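Local coordinates for protein D-lactate dehydrogenase (Fermentative) (Pseudomonas aeruginosa, PDB 6ABJ) that probably catalyses the NADH-dependent interconversion of pyruvate and D-lactate, as a tetrameric member of the D-isomer specific 2-hydroxyacid dehydrogenase family, at residues M17-F22 / F61-A66; D226-I231 / R250-N255. All coordinates share one frame; numbering follows the deposited sequence.

Interactions 1 and 2 lie on opposite sides of the chain's centre. Their own centres are about 33 Å apart and their nearest atoms about 15 Å, so they do not touch. Interaction 1 joins two neighbouring strands of the five-stranded parallel sheet. Interaction 2 joins two loops that follow strands 216-219 and 243-247 of the seven-stranded sheet, in the NAD-binding domain. Neither contact contains a residue seen to bind NADH, but both lie near such residues. Between side chains, Cys65 is about 11 Å from Phe314, Leu253 about 8 Å from Thr248 and Thr227 about 9 Å from Asp190; the latter of each pair binds NADH in a structure of this protein. This chain carries no NADH.

Interaction 1. Residues M17-F22 / F61-A66; sequences MRILFF and FEVVCA
Phe61 is sandwiched between a cation and an aliphatic carbon. The Arg18 guanidinium lies flat on one face of the ring, planes 17° apart, in a cation-pi stack with Arg18 CZ 3.8 Å from the Phe61 ring centroid. Leu20 CB covers the opposite face as a CH-pi contact. The ring lies just before strand 63-66, which pairs in parallel with strand 18-21 in the five-stranded parallel sheet. A bend at chi3 (-48°) turns Arg18 NE toward Phe61, and Arg18 NH2 is also hydrogen-bonded to Gly60 O.

Parallel bridges pair Ile19 with Val63, Leu20 with Val64 and Phe21 with Cys65. Val63 N gives a weak bond to Arg18 O. Leu20 N then donates to Val63 O at 3.0 Å, Cys65 N to Leu20 O at 2.7 Å, and Phe22 N to Cys65 O at 3.2 Å.

Ile19, Phe21, Val63 and Cys65 share one face of the sheet. Ile19 and Val63 lie side by side there, Ile19 CG1 to Val63 CB 3.9 Å, and helix 317-335 touches Ile19 through Ile331. Cys65 CB sits over a face of the Phe21 ring, offset to its rim. With SG anti to the backbone N (chi1 177°), the sulfur approaches that ring obliquely, 3.5 Å from Phe21 CE2.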
loop_
_atom_site.group_PDB
_atom_site.type_symbol
_atom_site.label_atom_id
_atom_site.label_comp_id
_atom_site.label_asym_id
_atom_site.label_seq_id
_atom_site.Cartn_x
_atom_site.Cartn_y
_atom_site.Cartn_z
ATOM N N MET B 17 45.980 -6.561 3.691
ATOM C CA MET B 17 45.020 -7.513 4.335
ATOM C C MET B 17 43.677 -7.366 3.622
ATOM O O MET B 17 43.110 -6.272 3.596
ATOM C CB MET B 17 44.813 -7.211 5.819
ATOM C CG MET B 17 43.723 -8.062 6.473
ATOM S SD MET B 17 44.349 -9.521 7.334
ATOM C CE MET B 17 44.560 -8.866 8.996
ATOM N N ARG B 18 43.172 -8.476 3.077
ATOM C CA ARG B 18 42.023 -8.454 2.184
ATOM C C ARG B 18 40.806 -9.051 2.912
ATOM O O ARG B 18 40.938 -10.074 3.619
ATOM C CB ARG B 18 42.298 -9.208 0.870
ATOM C CG ARG B 18 43.508 -8.698 0.087
ATOM C CD ARG B 18 43.504 -9.187 -1.358
ATOM N NE ARG B 18 43.251 -10.638 -1.444
ATOM C CZ ARG B 18 42.574 -11.249 -2.418
ATOM N NH1 ARG B 18 42.020 -10.546 -3.386
ATOM N NH2 ARG B 18 42.420 -12.575 -2.411
ATOM N N ILE B 19 39.649 -8.394 2.758
ATOM C CA ILE B 19 38.401 -8.819 3.476
ATOM C C ILE B 19 37.297 -8.931 2.447
ATOM O O ILE B 19 37.086 -8.002 1.658
ATOM C CB ILE B 19 37.962 -7.835 4.596
ATOM C CG1 ILE B 19 39.078 -7.609 5.622
ATOM C CG2 ILE B 19 36.728 -8.370 5.336
ATOM C CD1 ILE B 19 38.959 -6.334 6.417
ATOM N N LEU B 20 36.698 -10.119 2.372
ATOM C CA LEU B 20 35.565 -10.354 1.499
ATOM C C LEU B 20 34.272 -10.332 2.335
ATOM O O LEU B 20 34.103 -11.144 3.250
ATOM C CB LEU B 20 35.695 -11.691 0.727
ATOM C CG LEU B 20 34.526 -12.031 -0.219
ATOM C CD1 LEU B 20 34.355 -10.989 -1.326
ATOM C CD2 LEU B 20 34.736 -13.428 -0.803
ATOM N N PHE B 21 33.356 -9.415 1.981
ATOM C CA PHE B 21 32.033 -9.321 2.614
ATOM C C PHE B 21 30.961 -10.041 1.783
ATOM O O PHE B 21 30.843 -9.750 0.600
ATOM C CB PHE B 21 31.610 -7.856 2.701
ATOM C CG PHE B 21 32.476 -7.003 3.606
ATOM C CD1 PHE B 21 33.760 -6.597 3.209
ATOM C CD2 PHE B 21 31.991 -6.582 4.832
ATOM C CE1 PHE B 21 34.539 -5.800 4.047
ATOM C CE2 PHE B 21 32.742 -5.769 5.655
ATOM C CZ PHE B 21 34.039 -5.393 5.271
ATOM N N PHE B 22 30.261 -11.004 2.395
ATOM C CA PHE B 22 29.170 -11.671 1.771
ATOM C C PHE B 22 27.887 -10.970 2.290
ATOM O O PHE B 22 27.942 -10.239 3.289
ATOM C CB PHE B 22 29.113 -13.155 2.118
ATOM C CG PHE B 22 30.116 -13.982 1.418
ATOM C CD1 PHE B 22 29.838 -14.537 0.175
ATOM C CD2 PHE B 22 31.391 -14.185 1.992
ATOM C CE1 PHE B 22 30.786 -15.297 -0.495
ATOM C CE2 PHE B 22 32.352 -14.938 1.315
ATOM C CZ PHE B 22 32.040 -15.504 0.068
ATOM N N PHE B 61 41.223 -15.234 0.223
ATOM C CA PHE B 61 40.938 -14.105 1.100
ATOM C C PHE B 61 41.164 -14.538 2.525
ATOM O O PHE B 61 40.629 -15.578 2.999
ATOM C CB PHE B 61 39.475 -13.601 0.945
ATOM C CG PHE B 61 39.229 -12.770 -0.281
ATOM C CD1 PHE B 61 39.374 -11.392 -0.215
ATOM C CD2 PHE B 61 38.853 -13.348 -1.490
ATOM C CE1 PHE B 61 39.137 -10.580 -1.317
ATOM C CE2 PHE B 61 38.597 -12.548 -2.603
ATOM C CZ PHE B 61 38.743 -11.155 -2.507
ATOM N N GLU B 62 41.946 -13.730 3.228
ATOM C CA GLU B 62 42.345 -14.065 4.573
ATOM C C GLU B 62 41.234 -13.894 5.570
ATOM O O GLU B 62 41.165 -14.612 6.597
ATOM C CB GLU B 62 43.502 -13.176 4.997
ATOM C CG GLU B 62 44.369 -13.916 5.964
ATOM C CD GLU B 62 45.742 -13.326 6.125
ATOM O OE1 GLU B 62 46.185 -12.533 5.252
ATOM O OE2 GLU B 62 46.348 -13.669 7.147
ATOM N N VAL B 63 40.361 -12.925 5.261
ATOM C CA VAL B 63 39.270 -12.616 6.167
ATOM C C VAL B 63 37.980 -12.552 5.388
ATOM O O VAL B 63 37.949 -12.011 4.269
ATOM C CB VAL B 63 39.481 -11.293 6.913
ATOM C CG1 VAL B 63 38.289 -11.014 7.850
ATOM C CG2 VAL B 63 40.790 -11.354 7.692
ATOM N N VAL B 64 36.960 -13.186 5.954
ATOM C CA VAL B 64 35.607 -13.109 5.374
ATOM C C VAL B 64 34.707 -12.487 6.407
ATOM O O VAL B 64 34.773 -12.826 7.602
ATOM C CB VAL B 64 35.088 -14.457 4.792
ATOM C CG1 VAL B 64 36.059 -15.005 3.760
ATOM C CG2 VAL B 64 34.814 -15.484 5.858
ATOM N N CYS B 65 33.893 -11.521 5.957
ATOM C CA CYS B 65 33.013 -10.808 6.866
ATOM C C CYS B 65 31.560 -11.204 6.553
ATOM O O CYS B 65 31.115 -11.025 5.428
ATOM C CB CYS B 65 33.208 -9.281 6.777
ATOM S SG CYS B 65 32.031 -8.416 7.881
ATOM N N ALA B 66 30.871 -11.783 7.529
ATOM C CA ALA B 66 29.562 -12.403 7.309
ATOM C C ALA B 66 28.506 -11.759 8.183
ATOM O O ALA B 66 28.793 -11.216 9.233
ATOM C CB ALA B 66 29.580 -13.898 7.617
#

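Interaction 2. Residues D226-I231 / R250-N255; sequences DTRHLI and RGALVN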
loop_
_atom_site.group_PDB
_atom_site.type_symbol
_atom_site.label_atom_id
_atom_site.label_comp_id
_atom_site.label_asym_id
_atom_site.label_seq_id
_atom_site.Cartn_x
_atom_site.Cartn_y
_atom_site.Cartn_z
ATOM N N ASP B 226 16.457 -19.458 30.784
ATOM C CA ASP B 226 15.408 -18.898 31.664
ATOM C C ASP B 226 14.443 -17.890 31.016
ATOM O O ASP B 226 13.301 -17.753 31.442
ATOM C CB ASP B 226 16.059 -18.181 32.834
ATOM C CG ASP B 226 15.990 -18.990 34.095
ATOM O OD1 ASP B 226 15.999 -20.224 33.958
ATOM O OD2 ASP B 226 15.947 -18.413 35.206
ATOM N N THR B 227 14.919 -17.165 30.014
ATOM C CA THR B 227 14.081 -16.140 29.341
ATOM C C THR B 227 13.534 -16.613 28.004
ATOM O O THR B 227 12.840 -15.860 27.317
ATOM C CB THR B 227 14.870 -14.882 29.114
ATOM O OG1 THR B 227 16.027 -15.186 28.337
ATOM C CG2 THR B 227 15.312 -14.304 30.437
ATOM N N ARG B 228 13.879 -17.826 27.598
ATOM C CA ARG B 228 13.365 -18.355 26.364
ATOM C C ARG B 228 11.873 -18.514 26.528
ATOM O O ARG B 228 11.392 -19.075 27.482
ATOM C CB ARG B 228 14.057 -19.651 25.927
ATOM C CG ARG B 228 13.167 -20.739 25.325
ATOM C CD ARG B 228 13.928 -21.856 24.674
ATOM N NE ARG B 228 14.066 -21.588 23.271
ATOM C CZ ARG B 228 13.259 -22.076 22.344
ATOM N NH1 ARG B 228 12.254 -22.883 22.668
ATOM N NH2 ARG B 228 13.459 -21.754 21.086
ATOM N N HIS B 229 11.158 -18.006 25.546
ATOM C CA HIS B 229 9.700 -17.982 25.589
ATOM C C HIS B 229 9.172 -17.372 26.867
ATOM O O HIS B 229 8.123 -17.734 27.362
ATOM C CB HIS B 229 9.099 -19.332 25.269
ATOM C CG HIS B 229 9.272 -19.709 23.835
ATOM N ND1 HIS B 229 8.631 -20.774 23.255
ATOM C CD2 HIS B 229 9.955 -19.095 22.835
ATOM C CE1 HIS B 229 8.933 -20.821 21.968
ATOM N NE2 HIS B 229 9.759 -19.823 21.699
ATOM N N LEU B 230 9.869 -16.352 27.353
ATOM C CA LEU B 230 9.376 -15.624 28.557
ATOM C C LEU B 230 7.941 -15.181 28.358
ATOM O O LEU B 230 7.087 -15.403 29.206
ATOM C CB LEU B 230 10.236 -14.415 28.848
ATOM C CG LEU B 230 9.960 -13.699 30.159
ATOM C CD1 LEU B 230 10.491 -14.572 31.284
ATOM C CD2 LEU B 230 10.664 -12.369 30.170
ATOM N N ILE B 231 7.660 -14.559 27.202
ATOM C CA ILE B 231 6.265 -14.230 26.917
ATOM C C ILE B 231 5.616 -15.382 26.140
ATOM O O ILE B 231 5.820 -15.523 24.956
ATOM C CB ILE B 231 6.122 -12.939 26.097
ATOM C CG1 ILE B 231 6.890 -11.764 26.730
ATOM C CG2 ILE B 231 4.661 -12.597 25.929
ATOM C CD1 ILE B 231 6.493 -11.401 28.127
ATOM N N ARG B 250 15.274 -10.280 21.525
ATOM C CA ARG B 250 15.610 -11.432 20.669
ATOM C C ARG B 250 14.341 -12.169 20.407
ATOM O O ARG B 250 13.472 -12.217 21.243
ATOM C CB ARG B 250 16.585 -12.436 21.395
ATOM C CG ARG B 250 18.001 -11.919 21.637
ATOM C CD ARG B 250 18.914 -11.894 20.403
ATOM N NE ARG B 250 18.868 -13.184 19.725
ATOM C CZ ARG B 250 19.380 -14.328 20.212
ATOM N NH1 ARG B 250 20.006 -14.378 21.391
ATOM N NH2 ARG B 250 19.256 -15.452 19.507
ATOM N N GLY B 251 14.239 -12.765 19.230
ATOM C CA GLY B 251 13.013 -13.425 18.795
ATOM C C GLY B 251 12.490 -14.434 19.750
ATOM O O GLY B 251 11.285 -14.482 20.051
ATOM N N ALA B 252 13.410 -15.208 20.317
ATOM C CA ALA B 252 12.999 -16.345 21.142
ATOM C C ALA B 252 12.490 -15.928 22.516
ATOM O O ALA B 252 12.117 -16.785 23.302
ATOM C CB ALA B 252 14.166 -17.382 21.265
ATOM N N LEU B 253 12.524 -14.633 22.848
ATOM C CA LEU B 253 11.925 -14.153 24.138
ATOM C C LEU B 253 10.443 -14.354 24.165
ATOM O O LEU B 253 9.804 -14.362 25.215
ATOM C CB LEU B 253 12.270 -12.683 24.402
ATOM C CG LEU B 253 13.720 -12.322 24.643
ATOM C CD1 LEU B 253 13.927 -10.831 24.838
ATOM C CD2 LEU B 253 14.343 -13.060 25.851
ATOM N N VAL B 254 9.848 -14.540 22.982
ATOM C CA VAL B 254 8.430 -14.645 22.894
ATOM C C VAL B 254 8.021 -15.903 22.108
ATOM O O VAL B 254 8.751 -16.358 21.233
ATOM C CB VAL B 254 7.917 -13.335 22.224
ATOM C CG1 VAL B 254 7.841 -13.486 20.736
ATOM C CG2 VAL B 254 6.561 -13.018 22.754
ATOM N N ASN B 255 6.880 -16.457 22.452
ATOM C CA ASN B 255 6.301 -17.533 21.713
ATOM C C ASN B 255 5.299 -16.940 20.756
ATOM O O ASN B 255 4.143 -16.751 21.079
ATOM C CB ASN B 255 5.602 -18.559 22.629
ATOM C CG ASN B 255 5.169 -19.805 21.888
ATOM O OD1 ASN B 255 5.380 -19.945 20.672
ATOM N ND2 ASN B 255 4.489 -20.693 22.597
#
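Ala252 meets the 226-231 loop through its carbonyl. The residue belongs to a short 3-10 segment, 251-253. Ala252 O accepts a hydrogen bond from His229 N at 2.7 Å. The same oxygen lies at the edge of the His229 ring, in its plane, 3.2 Å from CD2. One carbonyl thus meets both the backbone and the ring of His229.

Leu253 is next, and its side chain and its carbonyl meet different residues. Its side chain lies beside that of Thr227 and points the same way. Its CD2 is 3.5 Å from Thr227 O and also touches OG1. That hydroxyl is hydrogen-bonded within its own loop, to Thr224 N and Pro222 O. The carbonyl of Leu253 takes a hydrogen bond from Ile231 N at 2.9 Å.

Val254 packs on Ile231. Its CG2 is 3.4 Å from Ile231 CB, shorter than usual carbon contact, which may reflect local strain or modelling. The backbones form a single bridge here.

Asn255 closes the contact. Its N donates to Ile231 O at 2.9 Å. CG is anti to the backbone N (chi1 -171°), and the amide stacks on the His229 ring with planes 8° apart. Asn255 CB lies over one ring face, 4.0 Å from the centroid, as a CH-pi contact. Arg228 NH1 lies over the opposite face, toward the rim. Glu277 binds both residues: OE1 is hydrogen-bonded to His229 NE2, and OE2 forms a salt bridge with Arg228 NH2.

Segment 226-231 carries a type II beta turn, closed by Leu230 N bonding to Thr227 O. The pairing joins the loops that follow two adjacent parallel strands, 216-219 and 243-247, and lead into helices 233-238 and 256-265, a layout characteristic of the Rossmann-type NAD-binding domain.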